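Glycerophosphodiester phosphodiesterase (Parabacteroides distasonis, PDB 3NO3) belongs to the glycerophosphoryl diester phosphodiesterase family, built on a TIM-barrel fold, and carries a bound magnesium ion. Local coordinates at residues I147-E161 with L170-L182. Numbering follows the deposited sequence.
Sequences IRLCPKSEVSYLNGE and LGFTGLDYHYKVL
V155 pairs with T173, just ahead of strand 174-178, beside the parallel bridges S156-G174 and Y157-L175. The V155 carbonyl accepts from T173 N (3.0 Å, in the carbonyl plane) and weakly from G174 N; Y157 N reaches G174 O in another weak bond, whereas D176 N to Y157 O is firmer at 3.0 Å.

The T173 hydroxyl adds side-chain hydrogen bonds. With chi1 at 69°, OG1 sits between its own backbone N and carbonyl carbon, where it accepts a hydrogen bond from V155 N (3.0 Å) and donates to E154 OE1 (2.9 Å), approaching from above the carboxylate plane. A water joins that same OE1 to T173 O. Farther along, the Y177 hydroxyl is hydrogen-bonded to L162 O.

Apolar contacts centre on two rings. I147 CD1 lies over one face of F172, 3.9 Å from the ring centroid, while Y157 CB touches F172 CE2. The Y177 ring is sandwiched between L175 CB and G160 CA, the latter 3.4 Å from its centroid.

L158 CD2 lies alongside the D176 carboxylate; its side chain is about 6 Å from the magnesium ion, which E39, D41 and E103 bind. Helix 164-169, whose L167 packs on Y157, F172 and Y177, links these parallel neighbouring strands in a beta-alpha-beta crossover, as in a TIM barrel.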
loop_
_atom_site.group_PDB
_atom_site.type_symbol
_atom_site.label_atom_id
_atom_site.label_comp_id
_atom_site.label_asym_id
_atom_site.label_seq_id
_atom_site.Cartn_x
_atom_site.Cartn_y
_atom_site.Cartn_z
ATOM N N ILE A 147 9.729 5.566 9.792
ATOM C CA ILE A 147 11.088 5.040 9.982
ATOM C C ILE A 147 11.565 5.274 11.441
ATOM O O ILE A 147 12.090 4.352 12.089
ATOM C CB ILE A 147 12.062 5.664 8.928
ATOM C CG1 ILE A 147 11.739 5.128 7.511
ATOM C CG2 ILE A 147 13.560 5.369 9.276
ATOM C CD1 ILE A 147 12.295 6.018 6.383
ATOM N N ARG A 148 11.364 6.489 11.945
ATOM C CA ARG A 148 11.783 6.867 13.300
ATOM C C ARG A 148 11.029 6.068 14.371
ATOM O O ARG A 148 11.637 5.572 15.305
ATOM C CB ARG A 148 11.541 8.370 13.548
ATOM C CG ARG A 148 12.076 8.883 14.882
ATOM C CD ARG A 148 11.681 10.348 15.117
ATOM N NE ARG A 148 10.282 10.517 15.505
ATOM C CZ ARG A 148 9.769 10.277 16.723
ATOM N NH1 ARG A 148 10.512 9.803 17.726
ATOM N NH2 ARG A 148 8.464 10.504 16.954
ATOM N N LEU A 149 9.723 5.953 14.216
ATOM C CA LEU A 149 8.886 5.261 15.179
ATOM C C LEU A 149 9.037 3.743 15.119
ATOM O O LEU A 149 8.934 3.090 16.159
ATOM C CB LEU A 149 7.407 5.597 14.959
ATOM C CG LEU A 149 6.990 7.008 15.347
ATOM C CD1 LEU A 149 5.616 7.224 14.926
ATOM C CD2 LEU A 149 7.107 7.227 16.902
ATOM N N CYS A 150 9.257 3.202 13.915
ATOM C CA CYS A 150 9.298 1.777 13.678
ATOM C C CYS A 150 10.558 1.390 12.906
ATOM O O CYS A 150 10.484 0.988 11.721
ATOM C CB CYS A 150 8.073 1.328 12.912
ATOM S SG CYS A 150 6.547 1.654 13.789
ATOM N N PRO A 151 11.709 1.458 13.579
ATOM C CA PRO A 151 12.932 1.103 12.866
ATOM C C PRO A 151 13.046 -0.314 12.317
ATOM O O PRO A 151 13.906 -0.493 11.469
ATOM C CB PRO A 151 14.054 1.377 13.886
ATOM C CG PRO A 151 13.383 1.451 15.201
ATOM C CD PRO A 151 11.947 1.754 15.014
ATOM N N LYS A 152 12.241 -1.279 12.795
ATOM C CA LYS A 152 12.242 -2.653 12.292
ATOM C C LYS A 152 11.137 -2.922 11.300
ATOM O O LYS A 152 11.057 -4.045 10.808
ATOM C CB LYS A 152 12.121 -3.693 13.440
ATOM C CG LYS A 152 13.115 -3.575 14.628
ATOM C CD LYS A 152 14.574 -3.300 14.217
ATOM N N SER A 153 10.273 -1.938 11.009
ATOM C CA SER A 153 9.182 -2.121 10.046
ATOM C C SER A 153 9.643 -1.805 8.612
ATOM O O SER A 153 10.667 -1.161 8.395
ATOM C CB SER A 153 7.980 -1.239 10.389
ATOM O OG SER A 153 7.398 -1.659 11.604
ATOM N N GLU A 154 8.870 -2.287 7.646
ATOM C CA GLU A 154 9.105 -1.970 6.250
ATOM C C GLU A 154 8.494 -0.587 5.964
ATOM O O GLU A 154 7.352 -0.318 6.358
ATOM C CB GLU A 154 8.483 -3.026 5.368
ATOM C CG GLU A 154 9.054 -4.460 5.527
ATOM C CD GLU A 154 10.505 -4.507 5.129
ATOM O OE1 GLU A 154 10.844 -4.091 4.008
ATOM O OE2 GLU A 154 11.319 -4.861 5.976
ATOM N N VAL A 155 9.285 0.295 5.337
ATOM C CA VAL A 155 8.866 1.599 4.872
ATOM C C VAL A 155 9.401 1.840 3.427
ATOM O O VAL A 155 10.631 1.801 3.215
ATOM C CB VAL A 155 9.336 2.740 5.767
ATOM C CG1 VAL A 155 8.733 4.030 5.273
ATOM C CG2 VAL A 155 8.982 2.495 7.263
ATOM N N SER A 156 8.504 2.079 2.453
ATOM C CA SER A 156 8.899 2.356 1.073
ATOM C C SER A 156 8.394 3.711 0.588
ATOM O O SER A 156 7.290 4.135 0.945
ATOM C CB SER A 156 8.460 1.264 0.121
ATOM O OG SER A 156 8.927 0.038 0.560
ATOM N N TYR A 157 9.194 4.376 -0.241
ATOM C CA TYR A 157 8.813 5.669 -0.777
ATOM C C TYR A 157 8.052 5.469 -2.073
ATOM O O TYR A 157 8.465 4.636 -2.894
ATOM C CB TYR A 157 10.054 6.467 -1.066
ATOM C CG TYR A 157 9.901 7.917 -1.393
ATOM C CD1 TYR A 157 9.092 8.773 -0.621
ATOM C CD2 TYR A 157 10.662 8.486 -2.383
ATOM C CE1 TYR A 157 9.013 10.100 -0.888
ATOM C CE2 TYR A 157 10.617 9.837 -2.640
ATOM C CZ TYR A 157 9.812 10.644 -1.879
ATOM O OH TYR A 157 9.759 11.966 -2.177
ATOM N N LEU A 158 6.989 6.262 -2.298
ATOM C CA LEU A 158 6.199 6.181 -3.532
ATOM C C LEU A 158 6.555 7.174 -4.640
ATOM O O LEU A 158 6.187 6.958 -5.774
ATOM C CB LEU A 158 4.695 6.313 -3.226
ATOM C CG LEU A 158 4.002 5.086 -2.639
ATOM C CD1 LEU A 158 2.649 5.554 -2.034
ATOM C CD2 LEU A 158 3.780 3.978 -3.690
ATOM N N ASN A 159 7.251 8.264 -4.333
ATOM C CA ASN A 159 7.177 9.444 -5.239
ATOM C C ASN A 159 8.107 9.417 -6.452
ATOM O O ASN A 159 7.892 10.176 -7.422
ATOM C CB ASN A 159 7.398 10.717 -4.434
ATOM C CG ASN A 159 6.923 11.942 -5.157
ATOM O OD1 ASN A 159 5.773 12.006 -5.505
ATOM N ND2 ASN A 159 7.829 12.904 -5.439
ATOM N N GLY A 160 9.147 8.577 -6.419
ATOM C CA GLY A 160 9.835 8.192 -7.639
ATOM C C GLY A 160 11.144 8.912 -7.962
ATOM O O GLY A 160 11.808 8.518 -8.924
ATOM N N GLU A 161 11.566 9.896 -7.160
ATOM C CA GLU A 161 12.687 10.761 -7.583
ATOM C C GLU A 161 14.017 10.443 -6.905
ATOM O O GLU A 161 15.014 10.963 -7.314
ATOM C CB GLU A 161 12.335 12.263 -7.440
ATOM C CG GLU A 161 12.447 12.898 -6.034
ATOM C CD GLU A 161 11.337 12.499 -5.065
ATOM O OE1 GLU A 161 10.351 11.843 -5.477
ATOM O OE2 GLU A 161 11.441 12.859 -3.869
ATOM N N LEU A 170 18.492 7.322 4.073
ATOM C CA LEU A 170 17.372 7.841 4.897
ATOM C C LEU A 170 16.699 6.778 5.796
ATOM O O LEU A 170 15.850 7.138 6.619
ATOM C CB LEU A 170 16.325 8.582 4.017
ATOM C CG LEU A 170 16.861 9.913 3.397
ATOM C CD1 LEU A 170 15.982 10.452 2.263
ATOM C CD2 LEU A 170 17.046 11.020 4.436
ATOM N N GLY A 171 17.106 5.506 5.691
ATOM C CA GLY A 171 16.496 4.417 6.476
ATOM C C GLY A 171 15.292 3.751 5.841
ATOM O O GLY A 171 14.602 2.973 6.492
ATOM N N PHE A 172 15.052 3.974 4.556
ATOM C CA PHE A 172 13.992 3.228 3.876
ATOM C C PHE A 172 14.411 1.785 3.719
ATOM O O PHE A 172 15.618 1.495 3.626
ATOM C CB PHE A 172 13.710 3.807 2.492
ATOM C CG PHE A 172 12.908 5.096 2.499
ATOM C CD1 PHE A 172 13.515 6.331 2.659
ATOM C CD2 PHE A 172 11.519 5.055 2.371
ATOM C CE1 PHE A 172 12.751 7.509 2.659
ATOM C CE2 PHE A 172 10.784 6.211 2.377
ATOM C CZ PHE A 172 11.389 7.429 2.503
ATOM N N THR A 173 13.429 0.887 3.699
ATOM C CA THR A 173 13.661 -0.507 3.418
ATOM C C THR A 173 13.248 -0.896 1.981
ATOM O O THR A 173 13.498 -2.024 1.587
ATOM C CB THR A 173 12.927 -1.427 4.413
ATOM O OG1 THR A 173 11.529 -1.318 4.176
ATOM C CG2 THR A 173 13.262 -1.039 5.838
ATOM N N GLY A 174 12.652 0.017 1.213
ATOM C CA GLY A 174 12.323 -0.249 -0.170
ATOM C C GLY A 174 11.871 0.962 -0.976
ATOM O O GLY A 174 11.756 2.050 -0.441
ATOM N N LEU A 175 11.728 0.776 -2.283
ATOM C CA LEU A 175 11.031 1.696 -3.150
ATOM C C LEU A 175 9.765 1.019 -3.649
ATOM O O LEU A 175 9.689 -0.213 -3.738
ATOM C CB LEU A 175 11.901 2.136 -4.338
ATOM C CG LEU A 175 12.425 1.205 -5.421
ATOM C CD1 LEU A 175 11.390 0.782 -6.443
ATOM C CD2 LEU A 175 13.655 1.930 -6.111
ATOM N N ASP A 176 8.791 1.856 -3.979
ATOM C CA ASP A 176 7.506 1.457 -4.542
ATOM C C ASP A 176 7.145 2.520 -5.589
ATOM O O ASP A 176 6.508 3.517 -5.279
ATOM C CB ASP A 176 6.485 1.340 -3.411
ATOM C CG ASP A 176 5.193 0.765 -3.832
ATOM O OD1 ASP A 176 5.017 0.332 -4.988
ATOM O OD2 ASP A 176 4.346 0.633 -2.949
ATOM N N TYR A 177 7.639 2.340 -6.809
ATOM C CA TYR A 177 7.702 3.418 -7.787
ATOM C C TYR A 177 6.839 3.109 -9.016
ATOM O O TYR A 177 6.616 1.943 -9.350
ATOM C CB TYR A 177 9.147 3.643 -8.202
ATOM C CG TYR A 177 10.053 4.429 -7.253
ATOM C CD1 TYR A 177 9.609 4.972 -6.014
ATOM C CD2 TYR A 177 11.366 4.713 -7.643
ATOM C CE1 TYR A 177 10.445 5.704 -5.230
ATOM C CE2 TYR A 177 12.208 5.493 -6.844
ATOM C CZ TYR A 177 11.732 5.992 -5.649
ATOM O OH TYR A 177 12.530 6.755 -4.886
ATOM N N HIS A 178 6.362 4.164 -9.676
ATOM C CA HIS A 178 5.573 4.021 -10.908
ATOM C C HIS A 178 6.393 3.283 -11.964
ATOM O O HIS A 178 7.591 3.465 -12.055
ATOM C CB HIS A 178 5.103 5.394 -11.419
ATOM C CG HIS A 178 4.165 5.327 -12.586
ATOM N ND1 HIS A 178 4.530 5.742 -13.846
ATOM C CD2 HIS A 178 2.880 4.908 -12.684
ATOM C CE1 HIS A 178 3.509 5.573 -14.673
ATOM N NE2 HIS A 178 2.492 5.081 -13.988
ATOM N N TYR A 179 5.754 2.419 -12.741
ATOM C CA TYR A 179 6.494 1.634 -13.712
ATOM C C TYR A 179 7.390 2.442 -14.658
ATOM O O TYR A 179 8.473 1.982 -14.990
ATOM C CB TYR A 179 5.581 0.655 -14.485
ATOM C CG TYR A 179 4.528 1.266 -15.361
ATOM C CD1 TYR A 179 4.808 1.637 -16.669
ATOM C CD2 TYR A 179 3.211 1.386 -14.919
ATOM C CE1 TYR A 179 3.787 2.165 -17.514
ATOM C CE2 TYR A 179 2.208 1.905 -15.744
ATOM C CZ TYR A 179 2.509 2.306 -17.026
ATOM O OH TYR A 179 1.519 2.829 -17.820
ATOM N N LYS A 180 6.969 3.635 -15.055
ATOM C CA LYS A 180 7.784 4.462 -15.963
ATOM C C LYS A 180 9.074 4.951 -15.360
ATOM O O LYS A 180 10.081 5.105 -16.084
ATOM C CB LYS A 180 6.978 5.635 -16.519
ATOM C CG LYS A 180 5.878 5.152 -17.461
ATOM C CD LYS A 180 5.126 6.297 -18.153
ATOM C CE LYS A 180 4.342 5.796 -19.369
ATOM N NZ LYS A 180 2.937 6.208 -19.237
ATOM N N VAL A 181 9.070 5.152 -14.041
ATOM C CA VAL A 181 10.304 5.478 -13.328
ATOM C C VAL A 181 11.307 4.318 -13.454
ATOM O O VAL A 181 12.488 4.559 -13.737
ATOM C CB VAL A 181 10.052 5.822 -11.837
ATOM C CG1 VAL A 181 11.363 6.049 -11.100
ATOM C CG2 VAL A 181 9.128 7.081 -11.708
ATOM N N LEU A 182 10.836 3.088 -13.282
ATOM C CA LEU A 182 11.715 1.922 -13.355
ATOM C C LEU A 182 12.151 1.639 -14.776
ATOM O O LEU A 182 13.296 1.229 -14.985
ATOM C CB LEU A 182 11.087 0.693 -12.682
ATOM C CG LEU A 182 10.793 0.880 -11.190
ATOM C CD1 LEU A 182 10.212 -0.358 -10.620
ATOM C CD2 LEU A 182 12.042 1.315 -10.378
HETATM O O HOH W 1 13.442 -4.509 2.790
HETATM O O HOH W 2 9.327 -2.079 -1.883
HETATM O O HOH W 3 6.845 6.784 -8.480
#